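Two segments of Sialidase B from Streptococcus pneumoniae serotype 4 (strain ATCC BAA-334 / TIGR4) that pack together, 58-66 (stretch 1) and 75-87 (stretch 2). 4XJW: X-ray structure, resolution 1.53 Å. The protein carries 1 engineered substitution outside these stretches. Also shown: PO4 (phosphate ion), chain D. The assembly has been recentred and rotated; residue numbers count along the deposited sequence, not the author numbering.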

ATOM      1  N   GLY A  58      -8.671  44.190 -10.721  1.00 16.97           N
ATOM      2  CA  GLY A  58      -9.498  43.683 -11.804  1.00 19.11           C
ATOM      3  C   GLY A  58      -8.985  42.406 -12.454  1.00 20.87           C
ATOM      4  O   GLY A  58      -9.664  41.830 -13.306  1.00 18.86           O
ATOM      5  N   PHE A  59      -7.787  41.963 -12.069  1.00 19.88           N
ATOM      6  CA  PHE A  59      -7.185  40.783 -12.700  1.00 19.22           C
ATOM      7  C   PHE A  59      -6.781  39.715 -11.685  1.00 16.28           C
ATOM      8  O   PHE A  59      -5.755  39.044 -11.861  1.00 17.63           O
ATOM      9  N   LYS A  60      -7.582  39.548 -10.635  1.00 16.80           N
ATOM     10  CA  LYS A  60      -7.196  38.662  -9.545  1.00 18.41           C
ATOM     11  C   LYS A  60      -7.185  37.193  -9.956  1.00 19.13           C
ATOM     12  O   LYS A  60      -6.586  36.374  -9.267  1.00 18.10           O
ATOM     13  N   ASN A  61      -7.842  36.859 -11.066  1.00 15.00           N
ATOM     14  CA  ASN A  61      -7.854  35.480 -11.552  1.00 19.05           C
ATOM     15  C   ASN A  61      -6.902  35.251 -12.716  1.00 15.70           C
ATOM     16  O   ASN A  61      -7.124  34.382 -13.560  1.00 16.87           O
ATOM     17  N   ASN A  62      -5.841  36.049 -12.765  1.00 13.23           N
ATOM     18  CA  ASN A  62      -4.807  35.878 -13.760  1.00 14.87           C
ATOM     19  C   ASN A  62      -3.502  35.554 -13.061  1.00 16.65           C
ATOM     20  O   ASN A  62      -2.723  36.459 -12.740  1.00 17.32           O
ATOM     21  N   TYR A  63      -3.261  34.267 -12.809  1.00 13.22           N
ATOM     22  CA  TYR A  63      -2.028  33.857 -12.145  1.00 16.22           C
ATOM     23  C   TYR A  63      -1.720  32.384 -12.306  1.00 15.80           C
ATOM     24  O   TYR A  63      -2.597  31.575 -12.625  1.00 14.83           O
ATOM     25  N   PHE A  64      -0.446  32.076 -12.087  1.00 13.59           N
ATOM     26  CA  PHE A  64       0.055  30.721 -11.957  1.00 14.49           C
ATOM     27  C   PHE A  64       0.585  30.565 -10.546  1.00 14.18           C
ATOM     28  O   PHE A  64       1.227  31.471 -10.008  1.00 16.66           O
ATOM     29  N   SER A  65       0.328  29.419  -9.937  1.00 12.70           N
ATOM     30  CA  SER A  65       0.866  29.174  -8.612  1.00 13.10           C
ATOM     31  C   SER A  65       1.229  27.713  -8.448  1.00 13.28           C
ATOM     32  O   SER A  65       0.598  26.841  -9.054  1.00 14.17           O
ATOM     33  N   ILE A  66       2.281  27.464  -7.670  1.00 11.45           N
ATOM     34  CA  ILE A  66       2.569  26.138  -7.139  1.00 11.08           C
ATOM     35  C   ILE A  66       2.222  26.200  -5.654  1.00 13.79           C
ATOM     36  O   ILE A  66       2.797  26.997  -4.910  1.00 13.60           O
ATOM     37  N   GLY A  75      -0.017  21.053  -5.560  1.00 11.20           N
ATOM     38  CA  GLY A  75      -0.802  21.366  -6.734  1.00 10.79           C
ATOM     39  C   GLY A  75      -0.342  22.613  -7.450  1.00 10.87           C
ATOM     40  O   GLY A  75       0.598  23.297  -7.008  1.00 11.57           O
ATOM     41  N   VAL A  76      -0.984  22.872  -8.587  1.00 10.08           N
ATOM     42  CA  VAL A  76      -0.785  24.115  -9.323  1.00 11.24           C
ATOM     43  C   VAL A  76      -2.131  24.696  -9.735  1.00 11.77           C
ATOM     44  O   VAL A  76      -3.119  23.974  -9.906  1.00 11.56           O
ATOM     45  N   GLU A  77      -2.143  26.016  -9.900  1.00 13.82           N
ATOM     46  CA  GLU A  77      -3.246  26.722 -10.521  1.00 14.27           C
ATOM     47  C   GLU A  77      -2.692  27.436 -11.748  1.00 12.38           C
ATOM     48  O   GLU A  77      -1.576  27.961 -11.714  1.00 14.21           O
ATOM     49  N   ILE A  78      -3.459  27.430 -12.837  1.00 13.33           N
ATOM     50  CA  ILE A  78      -3.077  28.157 -14.046  1.00 11.52           C
ATOM     51  C   ILE A  78      -4.325  28.853 -14.559  1.00 18.03           C
ATOM     52  O   ILE A  78      -5.258  28.199 -15.037  1.00 17.21           O
ATOM     53  N   ARG A  79      -4.362  30.180 -14.431  1.00 15.88           N
ATOM     54  CA  ARG A  79      -5.611  30.915 -14.618  1.00 16.70           C
ATOM     55  C   ARG A  79      -5.435  32.162 -15.468  1.00 16.04           C
ATOM     56  O   ARG A  79      -4.487  32.926 -15.275  1.00 16.13           O
ATOM     57  N   ASP A  80      -6.362  32.371 -16.395  1.00 19.01           N
ATOM     58  CA  ASP A  80      -6.366  33.573 -17.226  1.00 16.46           C
ATOM     59  C   ASP A  80      -7.820  33.865 -17.571  1.00 16.56           C
ATOM     60  O   ASP A  80      -8.444  33.122 -18.329  1.00 18.00           O
ATOM     61  N   ALA A  81      -8.359  34.939 -17.001  1.00 18.53           N
ATOM     62  CA  ALA A  81      -9.778  35.253 -17.137  1.00 20.64           C
ATOM     63  C   ALA A  81     -10.141  35.655 -18.558  1.00 26.25           C
ATOM     64  O   ALA A  81     -11.258  35.415 -19.010  1.00 26.97           O
ATOM     65  N   GLN A  82      -9.200  36.282 -19.255  1.00 23.14           N
ATOM     66  CA  GLN A  82      -9.453  36.745 -20.615  1.00 25.58           C
ATOM     67  C   GLN A  82      -9.433  35.594 -21.618  1.00 29.06           C
ATOM     68  O   GLN A  82     -10.021  35.690 -22.695  1.00 28.94           O
ATOM     69  N   LYS A  83      -8.743  34.510 -21.267  1.00 23.85           N
ATOM     70  CA  LYS A  83      -8.753  33.306 -22.089  1.00 23.53           C
ATOM     71  C   LYS A  83      -9.841  32.339 -21.619  1.00 20.37           C
ATOM     72  O   LYS A  83     -10.135  31.347 -22.290  1.00 25.25           O
ATOM     73  N   GLY A  84     -10.449  32.637 -20.473  1.00 20.63           N
ATOM     74  CA  GLY A  84     -11.474  31.778 -19.907  1.00 20.37           C
ATOM     75  C   GLY A  84     -10.928  30.439 -19.440  1.00 21.49           C
ATOM     76  O   GLY A  84     -11.614  29.415 -19.501  1.00 25.03           O
ATOM     77  N   ILE A  85      -9.681  30.450 -18.979  1.00 21.04           N
ATOM     78  CA  ILE A  85      -9.016  29.231 -18.536  1.00 19.81           C
ATOM     79  C   ILE A  85      -8.798  29.255 -17.031  1.00 20.14           C
ATOM     80  O   ILE A  85      -8.264  30.224 -16.482  1.00 19.51           O
ATOM     81  N   ASN A  86      -9.214  28.185 -16.365  1.00 17.91           N
ATOM     82  CA  ASN A  86      -8.970  28.044 -14.939  1.00 19.08           C
ATOM     83  C   ASN A  86      -8.627  26.611 -14.589  1.00 19.49           C
ATOM     84  O   ASN A  86      -9.505  25.806 -14.278  1.00 22.26           O
ATOM     85  N   TYR A  87      -7.342  26.301 -14.634  1.00 16.64           N
ATOM     86  CA  TYR A  87      -6.895  24.946 -14.378  1.00 15.59           C
ATOM     87  C   TYR A  87      -6.429  24.797 -12.936  1.00 15.60           C
ATOM     88  O   TYR A  87      -5.758  25.674 -12.391  1.00 14.32           O
TER

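This is an antiparallel strand pairing with an apolar face, a polar face organised around R79, and a loop end where side-chain amides take over from the backbone ladder. The strands 63-66 and 75-80 run at 177° to each other, and S65 and E77 form the regular hydrogen-bonded pair, S65 N to E77 O and E77 N to S65 O both at 3.0 Å. As in any extended strand pair, side chains alternate between two faces.

F64, I66, V76 and I78 share the apolar face. F64 takes the t rotamer (chi1 166°), which lays its ring across the neighbouring strand: CD1 of F64 lies 3.9 Å from CG1 of I78, which meets the ring at its edge, and CE1 of F64 lies 4.1 Å from CB of V76. One aromatic ring thus touches two side chains of the partner strand, V76 and I78, and CD1 of F64 also lies 3.2 Å from the backbone O of E77 between them. I66 and V76, both m at chi1, extend this face, with I66 CG1 3.9 Å from V76 CG1.

The other face carries Y63, S65, E77 and R79, and its logic is a polar relay. Y63 is p (chi1 67°), which brings its hydroxyl to the partner strand between an acid and a base. There Y63 OH donates to E77 OE2 at 2.7 Å and accepts from R79 NH1 at 3.2 Å, so the tyrosine uses both capacities of its oxygen. S65, also p, packs OG 3.4 Å from E77 CB, and water 4 links S65 OG (2.8 Å) to E77 OE2 (2.7 Å).

R79 has the largest area covered by the other stretch. Its m, t, p, t conformation sets one guanidinium face against N61, with N61 CG 3.3 Å from R79 NH2; this is packing rather than hydrogen bonding. The guanidinium's polar partners include N86, where R79 NE donates to N86 OD1 at 2.9 Å, and a phosphate ion, probably from the crystallisation liquor, where R79 NH1 donates to PO4 O2 at 2.7 Å. Water 3 accepts from R79 NH2 at 2.8 Å and donates to PO4 O2 at 2.6 Å. Water 2 donates to N61 O (2.7 Å) and N86 OD1 (2.6 Å), bridging the stretches.

At the loop end, N62 (m) starts sideways, but its amide reaches across: A81 N donates to N62 OD1 at 2.9 Å, nearly straight at 172°, and N62 ND2 donates to Q82 OE1 at 2.8 Å. The same Q82 OE1 meets the edge of the F59 ring, 3.6 Å from F59 CE1, while water 1 joins Q82 NE2 (3.1 Å) to G58 O (2.7 Å).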

ATOM      1  CB  PHE A  59      -5.976  41.191 -13.552  1.00 18.31           C
ATOM      2  CG  PHE A  59      -6.338  42.043 -14.737  1.00 22.13           C
ATOM      3  CD1 PHE A  59      -6.666  41.456 -15.951  1.00 23.01           C
ATOM      4  CD2 PHE A  59      -6.374  43.427 -14.630  1.00 22.99           C
ATOM      5  CE1 PHE A  59      -7.012  42.235 -17.049  1.00 25.75           C
ATOM      6  CE2 PHE A  59      -6.713  44.213 -15.722  1.00 22.95           C
ATOM      7  CZ  PHE A  59      -7.034  43.617 -16.931  1.00 26.90           C
ATOM      8  CB  LYS A  60      -8.073  38.873  -8.311  1.00 19.99           C
ATOM      9  CG  LYS A  60      -9.423  38.207  -8.388  1.00 19.35           C
ATOM     10  CD  LYS A  60     -10.170  38.388  -7.078  1.00 20.34           C
ATOM     11  CE  LYS A  60     -11.357  37.447  -7.005  1.00 27.79           C
ATOM     12  NZ  LYS A  60     -12.086  37.392  -8.295  1.00 36.77           N
ATOM     13  CB  ASN A  61      -9.281  35.055 -11.916  1.00 15.91           C
ATOM     14  CG  ASN A  61     -10.203  35.068 -10.725  1.00 19.67           C
ATOM     15  OD1 ASN A  61      -9.756  34.942  -9.581  1.00 17.23           O
ATOM     16  ND2 ASN A  61     -11.501  35.234 -10.979  1.00 19.84           N
ATOM     17  CB  ASN A  62      -4.622  37.153 -14.590  1.00 17.40           C
ATOM     18  CG  ASN A  62      -5.671  37.315 -15.670  1.00 17.00           C
ATOM     19  OD1 ASN A  62      -6.819  36.894 -15.519  1.00 17.37           O
ATOM     20  ND2 ASN A  62      -5.274  37.941 -16.781  1.00 18.04           N
ATOM     21  CB  TYR A  63      -2.041  34.203 -10.652  1.00 15.95           C
ATOM     22  CG  TYR A  63      -3.054  33.443  -9.824  1.00 11.82           C
ATOM     23  CD1 TYR A  63      -4.336  33.940  -9.643  1.00 16.22           C
ATOM     24  CD2 TYR A  63      -2.723  32.241  -9.199  1.00 14.91           C
ATOM     25  CE1 TYR A  63      -5.256  33.271  -8.885  1.00 13.33           C
ATOM     26  CE2 TYR A  63      -3.659  31.558  -8.431  1.00 14.62           C
ATOM     27  CZ  TYR A  63      -4.923  32.082  -8.279  1.00 16.67           C
ATOM     28  OH  TYR A  63      -5.868  31.424  -7.524  1.00 17.97           O
ATOM     29  CB  PHE A  64       1.185  30.487 -12.943  1.00 13.75           C
ATOM     30  CG  PHE A  64       1.980  29.233 -12.669  1.00 13.56           C
ATOM     31  CD1 PHE A  64       1.408  27.985 -12.866  1.00 13.83           C
ATOM     32  CD2 PHE A  64       3.294  29.306 -12.225  1.00 13.90           C
ATOM     33  CE1 PHE A  64       2.132  26.826 -12.628  1.00 13.05           C
ATOM     34  CE2 PHE A  64       4.028  28.151 -11.979  1.00 14.67           C
ATOM     35  CZ  PHE A  64       3.440  26.914 -12.172  1.00 14.72           C
ATOM     36  CB  SER A  65      -0.144  29.571  -7.539  1.00 14.12           C
ATOM     37  OG  SER A  65      -1.210  28.632  -7.481  1.00 18.84           O
ATOM     38  CB  ILE A  66       4.047  25.754  -7.327  1.00 10.05           C
ATOM     39  CG1 ILE A  66       4.397  25.658  -8.812  1.00 11.51           C
ATOM     40  CG2 ILE A  66       4.343  24.435  -6.620  1.00 13.65           C
ATOM     41  CD1 ILE A  66       5.916  25.633  -9.093  1.00 13.16           C
ATOM     42  CB  VAL A  76       0.065  23.958 -10.601  1.00 11.61           C
ATOM     43  CG1 VAL A  76       1.490  23.518 -10.264  1.00 12.06           C
ATOM     44  CG2 VAL A  76      -0.600  23.002 -11.580  1.00 15.55           C
ATOM     45  CB  GLU A  77      -3.804  27.759  -9.565  1.00 14.73           C
ATOM     46  CG  GLU A  77      -4.469  27.217  -8.341  1.00 15.76           C
ATOM     47  CD  GLU A  77      -5.440  28.224  -7.790  1.00 19.64           C
ATOM     48  OE1 GLU A  77      -6.556  28.336  -8.347  1.00 20.63           O
ATOM     49  OE2 GLU A  77      -5.071  28.930  -6.834  1.00 20.69           O
ATOM     50  CB  ILE A  78      -2.460  27.229 -15.120  1.00 14.84           C
ATOM     51  CG1 ILE A  78      -1.621  26.127 -14.476  1.00 16.74           C
ATOM     52  CG2 ILE A  78      -1.598  28.021 -16.080  1.00 17.72           C
ATOM     53  CD1 ILE A  78      -1.776  24.780 -15.124  1.00 19.37           C
ATOM     54  CB  ARG A  79      -6.188  31.319 -13.260  1.00 15.18           C
ATOM     55  CG  ARG A  79      -6.295  30.170 -12.270  1.00 19.75           C
ATOM     56  CD  ARG A  79      -6.922  30.613 -10.974  1.00 17.50           C
ATOM     57  NE  ARG A  79      -8.316  30.987 -11.173  1.00 16.24           N
ATOM     58  CZ  ARG A  79      -9.108  31.498 -10.235  1.00 22.13           C
ATOM     59  NH1 ARG A  79      -8.649  31.713  -9.005  1.00 20.55           N
ATOM     60  NH2 ARG A  79     -10.365  31.801 -10.535  1.00 21.54           N
ATOM     61  CB  ASP A  80      -5.544  33.349 -18.500  1.00 19.91           C
ATOM     62  CG  ASP A  80      -5.391  34.613 -19.347  1.00 21.73           C
ATOM     63  OD1 ASP A  80      -6.398  35.308 -19.588  1.00 21.79           O
ATOM     64  OD2 ASP A  80      -4.257  34.895 -19.787  1.00 22.15           O
ATOM     65  CB  ALA A  81     -10.170  36.344 -16.169  1.00 17.68           C
ATOM     66  CB  GLN A  82      -8.449  37.825 -21.019  1.00 26.74           C
ATOM     67  CG  GLN A  82      -8.717  39.188 -20.376  1.00 28.18           C
ATOM     68  CD  GLN A  82      -8.310  39.245 -18.912  1.00 25.75           C
ATOM     69  OE1 GLN A  82      -7.152  39.009 -18.570  1.00 25.55           O
ATOM     70  NE2 GLN A  82      -9.257  39.561 -18.045  1.00 21.78           N
ATOM     71  CB  LYS A  83      -7.387  32.616 -22.065  1.00 20.32           C
ATOM     72  CG  LYS A  83      -6.229  33.465 -22.598  1.00 24.58           C
ATOM     73  CD  LYS A  83      -4.881  32.761 -22.393  1.00 23.66           C
ATOM     74  CE  LYS A  83      -3.710  33.584 -22.927  1.00 31.27           C
ATOM     75  NZ  LYS A  83      -3.628  34.959 -22.334  1.00 28.43           N
ATOM     76  CB  ILE A  85      -7.660  29.051 -19.235  1.00 19.15           C
ATOM     77  CG1 ILE A  85      -7.860  28.748 -20.718  1.00 19.98           C
ATOM     78  CG2 ILE A  85      -6.857  27.911 -18.575  1.00 18.48           C
ATOM     79  CD1 ILE A  85      -6.593  28.813 -21.546  1.00 23.49           C
ATOM     80  CB  ASN A  86     -10.172  28.508 -14.129  1.00 19.13           C
ATOM     81  CG  ASN A  86     -10.421  29.990 -14.270  1.00 24.94           C
ATOM     82  OD1 ASN A  86      -9.735  30.800 -13.652  1.00 20.63           O
ATOM     83  ND2 ASN A  86     -11.400  30.355 -15.093  1.00 25.60           N
ATOM     84  CB  TYR A  87      -5.766  24.579 -15.333  1.00 16.60           C
ATOM     85  CG  TYR A  87      -6.166  24.491 -16.787  1.00 17.03           C
ATOM     86  CD1 TYR A  87      -7.442  24.074 -17.158  1.00 20.21           C
ATOM     87  CD2 TYR A  87      -5.264  24.825 -17.791  1.00 17.42           C
ATOM     88  CE1 TYR A  87      -7.804  23.990 -18.496  1.00 23.48           C
ATOM     89  CE2 TYR A  87      -5.615  24.737 -19.124  1.00 17.92           C
ATOM     90  CZ  TYR A  87      -6.884  24.323 -19.470  1.00 21.55           C
ATOM     91  OH  TYR A  87      -7.235  24.245 -20.799  1.00 24.28           O
TER
HETATM   92  P   PO4 D 703      -9.873  32.107  -5.588  1.00 21.32           P
HETATM   93  O1  PO4 D 703      -9.683  33.086  -4.460  1.00 22.09           O
HETATM   94  O2  PO4 D 703      -9.980  32.845  -6.909  1.00 20.98           O
HETATM   95  O3  PO4 D 703      -8.664  31.188  -5.614  1.00 20.22           O
HETATM   96  O4  PO4 D 703     -11.124  31.304  -5.338  1.00 22.95           O
HETATM   97  O   HOH W   1      -9.930  39.753 -15.052  1.00 21.67           O
HETATM   98  O   HOH W   2      -9.186  33.124 -14.714  1.00 20.50           O
HETATM   99  O   HOH W   3     -12.040  32.734  -8.520  1.00 25.78           O
HETATM  100  O   HOH W   4      -2.880  29.035  -5.300  1.00 19.12           O